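Exopolygalacturonase (Yersinia enterocolitica, PDB 2UVF) probably hydrolyses polygalacturonate of pectin from the chain end, as an exo-acting glycoside hydrolase of family 28. Local coordinates at residues L120-V130 / A142-K153. Numbering follows the deposited sequence.
Sequences LKPETSYQFTV and ASKPITAKTSAK
Thr150 reaches with its side chain into the type II turn Lys121-Thr124, where CB, OG1 and CG2 all gather round the carbonyl oxygen of Lys121. CB rests against that oxygen at 3.6 Å from Thr150 CB to Lys121 O. Thr150 OG1, placed between the backbone N and the carbonyl carbon (chi1 49°), donates to Lys121 O at 2.7 Å, lying in the carbonyl plane, and accepts from Thr124 N at 2.8 Å with an N-H...O angle of 150°. One hydroxyl thus bridges the first and last residues of the turn. Thr150 CG2, anti to the carbonyl carbon, lies 3.8 Å from Leu120 CD2 and just as near Lys121 O, and at 4.2 Å from Tyr126 CE2 it meets the edge of the tyrosine ring. That ring's OH accepts from Lys121 N, a second tie on the turn.

Beyond Thr150 the backbones pair antiparallel: Tyr126 and Phe128 are hydrogen-bonded pairs with Ala148 and Ile146, and Ala148 N meets Tyr126 O at 2.9 Å. Past the last bridge, Ser143 substitutes a side chain for a backbone acceptor, Ser143 OG receiving Val130 N at 2.9 Å and 163°, while its own N donates to Val130 O.

In the four-stranded antiparallel sheet of the fibronectin type III domain, 146-149 is an outermost strand, paired with 125-134, which is followed by 66-73. Phe128 and Ile146 pack against Leu41 of strand 39-42 and Leu55 of strand 53-58.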
loop_
_atom_site.group_PDB
_atom_site.type_symbol
_atom_site.label_atom_id
_atom_site.label_comp_id
_atom_site.label_asym_id
_atom_site.label_seq_id
_atom_site.Cartn_x
_atom_site.Cartn_y
_atom_site.Cartn_z
ATOM N N LEU A 120 0.970 4.947 28.644
ATOM C CA LEU A 120 2.083 4.275 29.311
ATOM C C LEU A 120 3.102 5.323 29.770
ATOM O O LEU A 120 2.921 6.525 29.533
ATOM C CB LEU A 120 2.738 3.258 28.366
ATOM C CG LEU A 120 2.249 1.816 28.134
ATOM C CD1 LEU A 120 0.782 1.566 28.472
ATOM C CD2 LEU A 120 2.553 1.417 26.691
ATOM N N LYS A 121 4.157 4.865 30.438
ATOM C CA LYS A 121 5.202 5.757 30.952
ATOM C C LYS A 121 6.527 5.486 30.245
ATOM O O LYS A 121 6.753 4.358 29.779
ATOM C CB LYS A 121 5.357 5.573 32.462
ATOM C CG LYS A 121 4.226 6.189 33.298
ATOM C CD LYS A 121 3.787 5.240 34.424
ATOM C CE LYS A 121 4.981 4.498 35.058
ATOM N NZ LYS A 121 4.555 3.537 36.116
ATOM N N PRO A 122 7.406 6.514 30.157
ATOM C CA PRO A 122 8.670 6.412 29.413
ATOM C C PRO A 122 9.586 5.314 29.942
ATOM O O PRO A 122 9.785 5.221 31.148
ATOM C CB PRO A 122 9.326 7.783 29.638
ATOM C CG PRO A 122 8.222 8.690 29.998
ATOM C CD PRO A 122 7.243 7.849 30.762
ATOM N N GLU A 123 10.106 4.475 29.049
ATOM C CA GLU A 123 11.209 3.553 29.378
ATOM C C GLU A 123 10.828 2.308 30.207
ATOM O O GLU A 123 11.701 1.643 30.773
ATOM C CB GLU A 123 12.319 4.332 30.089
ATOM C CG GLU A 123 13.710 4.111 29.540
ATOM C CD GLU A 123 14.551 5.372 29.612
ATOM O OE1 GLU A 123 14.000 6.443 29.978
ATOM O OE2 GLU A 123 15.754 5.290 29.290
ATOM N N THR A 124 9.535 1.984 30.253
ATOM C CA THR A 124 9.005 0.908 31.107
ATOM C C THR A 124 8.712 -0.376 30.322
ATOM O O THR A 124 8.170 -0.325 29.215
ATOM C CB THR A 124 7.704 1.383 31.831
ATOM O OG1 THR A 124 7.935 2.645 32.469
ATOM C CG2 THR A 124 7.218 0.360 32.867
ATOM N N SER A 125 9.080 -1.522 30.893
ATOM C CA SER A 125 8.723 -2.829 30.328
ATOM C C SER A 125 7.276 -3.205 30.667
ATOM O O SER A 125 6.799 -2.912 31.772
ATOM C CB SER A 125 9.654 -3.922 30.849
ATOM O OG SER A 125 10.779 -4.092 30.010
ATOM N N TYR A 126 6.595 -3.845 29.709
ATOM C CA TYR A 126 5.228 -4.347 29.889
ATOM C C TYR A 126 5.111 -5.698 29.204
ATOM O O TYR A 126 5.673 -5.896 28.120
ATOM C CB TYR A 126 4.195 -3.393 29.289
ATOM C CG TYR A 126 4.197 -1.997 29.864
ATOM C CD1 TYR A 126 3.488 -1.708 31.029
ATOM C CD2 TYR A 126 4.890 -0.954 29.235
ATOM C CE1 TYR A 126 3.483 -0.418 31.571
ATOM C CE2 TYR A 126 4.890 0.345 29.773
ATOM C CZ TYR A 126 4.183 0.600 30.941
ATOM O OH TYR A 126 4.154 1.867 31.494
ATOM N N GLN A 127 4.399 -6.627 29.835
ATOM C CA GLN A 127 4.116 -7.937 29.231
ATOM C C GLN A 127 2.720 -7.907 28.607
ATOM O O GLN A 127 1.857 -7.147 29.051
ATOM C CB GLN A 127 4.267 -9.059 30.273
ATOM C CG GLN A 127 4.188 -10.497 29.746
ATOM C CD GLN A 127 2.857 -11.193 30.076
ATOM O OE1 GLN A 127 2.723 -12.407 29.900
ATOM N NE2 GLN A 127 1.878 -10.429 30.562
ATOM N N PHE A 128 2.516 -8.709 27.561
ATOM C CA PHE A 128 1.276 -8.692 26.782
ATOM C C PHE A 128 0.889 -10.109 26.320
ATOM O O PHE A 128 1.743 -10.878 25.839
ATOM C CB PHE A 128 1.415 -7.781 25.542
ATOM C CG PHE A 128 1.627 -6.310 25.845
ATOM C CD1 PHE A 128 0.603 -5.532 26.393
ATOM C CD2 PHE A 128 2.836 -5.689 25.519
ATOM C CE1 PHE A 128 0.791 -4.160 26.656
ATOM C CE2 PHE A 128 3.037 -4.330 25.767
ATOM C CZ PHE A 128 2.019 -3.561 26.336
ATOM N N THR A 129 -0.388 -10.456 26.487
ATOM C CA THR A 129 -0.960 -11.626 25.808
ATOM C C THR A 129 -2.258 -11.275 25.065
ATOM O O THR A 129 -2.886 -10.254 25.351
ATOM C CB THR A 129 -1.200 -12.855 26.751
ATOM O OG1 THR A 129 -2.061 -12.491 27.838
ATOM C CG2 THR A 129 0.113 -13.417 27.279
ATOM N N VAL A 130 -2.637 -12.137 24.118
ATOM C CA VAL A 130 -3.874 -11.998 23.325
ATOM C C VAL A 130 -4.665 -13.323 23.249
ATOM O O VAL A 130 -4.094 -14.394 23.017
ATOM C CB VAL A 130 -3.581 -11.421 21.877
ATOM C CG1 VAL A 130 -2.704 -12.364 21.046
ATOM C CG2 VAL A 130 -4.867 -11.092 21.137
ATOM N N ALA A 142 -4.416 -18.184 26.178
ATOM C CA ALA A 142 -3.588 -17.017 25.885
ATOM C C ALA A 142 -2.447 -17.358 24.925
ATOM O O ALA A 142 -1.963 -18.500 24.889
ATOM C CB ALA A 142 -3.039 -16.414 27.172
ATOM N N SER A 143 -2.038 -16.365 24.137
ATOM C CA SER A 143 -0.883 -16.485 23.249
ATOM C C SER A 143 0.376 -16.695 24.097
ATOM O O SER A 143 0.295 -16.682 25.329
ATOM C CB SER A 143 -0.742 -15.211 22.414
ATOM O OG SER A 143 -0.657 -14.075 23.262
ATOM N N LYS A 144 1.524 -16.901 23.452
ATOM C CA LYS A 144 2.806 -16.776 24.145
ATOM C C LYS A 144 2.976 -15.292 24.488
ATOM O O LYS A 144 2.594 -14.422 23.693
ATOM C CB LYS A 144 3.969 -17.286 23.290
ATOM C CG LYS A 144 3.920 -18.780 22.986
ATOM C CD LYS A 144 5.301 -19.438 23.173
ATOM C CE LYS A 144 5.391 -20.797 22.484
ATOM N NZ LYS A 144 5.279 -20.681 20.994
ATOM N N PRO A 145 3.508 -14.988 25.687
ATOM C CA PRO A 145 3.635 -13.576 26.027
ATOM C C PRO A 145 4.724 -12.844 25.236
ATOM O O PRO A 145 5.628 -13.471 24.669
ATOM C CB PRO A 145 3.999 -13.606 27.518
ATOM C CG PRO A 145 4.598 -14.923 27.746
ATOM C CD PRO A 145 3.974 -15.870 26.776
ATOM N N ILE A 146 4.611 -11.524 25.178
ATOM C CA ILE A 146 5.724 -10.696 24.764
ATOM C C ILE A 146 5.940 -9.606 25.804
ATOM O O ILE A 146 4.987 -9.096 26.406
ATOM C CB ILE A 146 5.600 -10.103 23.295
ATOM C CG1 ILE A 146 4.526 -9.019 23.184
ATOM C CG2 ILE A 146 5.395 -11.204 22.252
ATOM C CD1 ILE A 146 4.754 -8.094 21.993
ATOM N N THR A 147 7.208 -9.291 26.035
ATOM C CA THR A 147 7.595 -8.127 26.814
ATOM C C THR A 147 8.052 -7.079 25.812
ATOM O O THR A 147 8.762 -7.400 24.844
ATOM C CB THR A 147 8.763 -8.452 27.764
ATOM O OG1 THR A 147 8.731 -9.849 28.096
ATOM C CG2 THR A 147 8.709 -7.594 29.037
ATOM N N ALA A 148 7.631 -5.835 26.031
ATOM C CA ALA A 148 8.056 -4.729 25.191
ATOM C C ALA A 148 8.243 -3.463 26.013
ATOM O O ALA A 148 7.424 -3.129 26.880
ATOM C CB ALA A 148 7.072 -4.501 24.056
ATOM N N LYS A 149 9.328 -2.756 25.722
ATOM C CA LYS A 149 9.681 -1.558 26.460
ATOM C C LYS A 149 9.411 -0.302 25.637
ATOM O O LYS A 149 9.823 -0.205 24.478
ATOM C CB LYS A 149 11.157 -1.627 26.891
ATOM C CG LYS A 149 11.541 -0.694 28.043
ATOM C CD LYS A 149 12.916 -1.030 28.603
ATOM C CE LYS A 149 14.049 -0.421 27.773
ATOM N NZ LYS A 149 14.313 1.006 28.132
ATOM N N THR A 150 8.724 0.657 26.252
ATOM C CA THR A 150 8.592 2.002 25.695
ATOM C C THR A 150 9.974 2.647 25.500
ATOM O O THR A 150 10.991 2.128 25.979
ATOM C CB THR A 150 7.698 2.916 26.586
ATOM O OG1 THR A 150 8.120 2.846 27.957
ATOM C CG2 THR A 150 6.222 2.508 26.480
ATOM N N SER A 151 10.007 3.761 24.777
ATOM C CA SER A 151 11.238 4.501 24.555
ATOM C C SER A 151 11.349 5.640 25.578
ATOM O O SER A 151 10.382 5.950 26.280
ATOM C CB SER A 151 11.277 5.034 23.118
ATOM O OG SER A 151 10.382 6.123 22.936
ATOM N N ALA A 152 12.530 6.245 25.676
ATOM C CA ALA A 152 12.703 7.448 26.494
ATOM C C ALA A 152 12.079 8.653 25.806
ATOM O O ALA A 152 12.076 8.744 24.575
ATOM C CB ALA A 152 14.182 7.703 26.769
ATOM N N LYS A 153 11.550 9.574 26.603
ATOM C CA LYS A 153 11.045 10.838 26.078
ATOM C C LYS A 153 12.101 11.425 25.125
ATOM O O LYS A 153 13.272 11.538 25.507
ATOM C CB LYS A 153 10.697 11.787 27.241
ATOM C CG LYS A 153 10.877 13.273 26.975
ATOM C CD LYS A 153 9.671 13.894 26.277
ATOM C CE LYS A 153 9.987 15.320 25.833
ATOM N NZ LYS A 153 8.744 16.083 25.513
#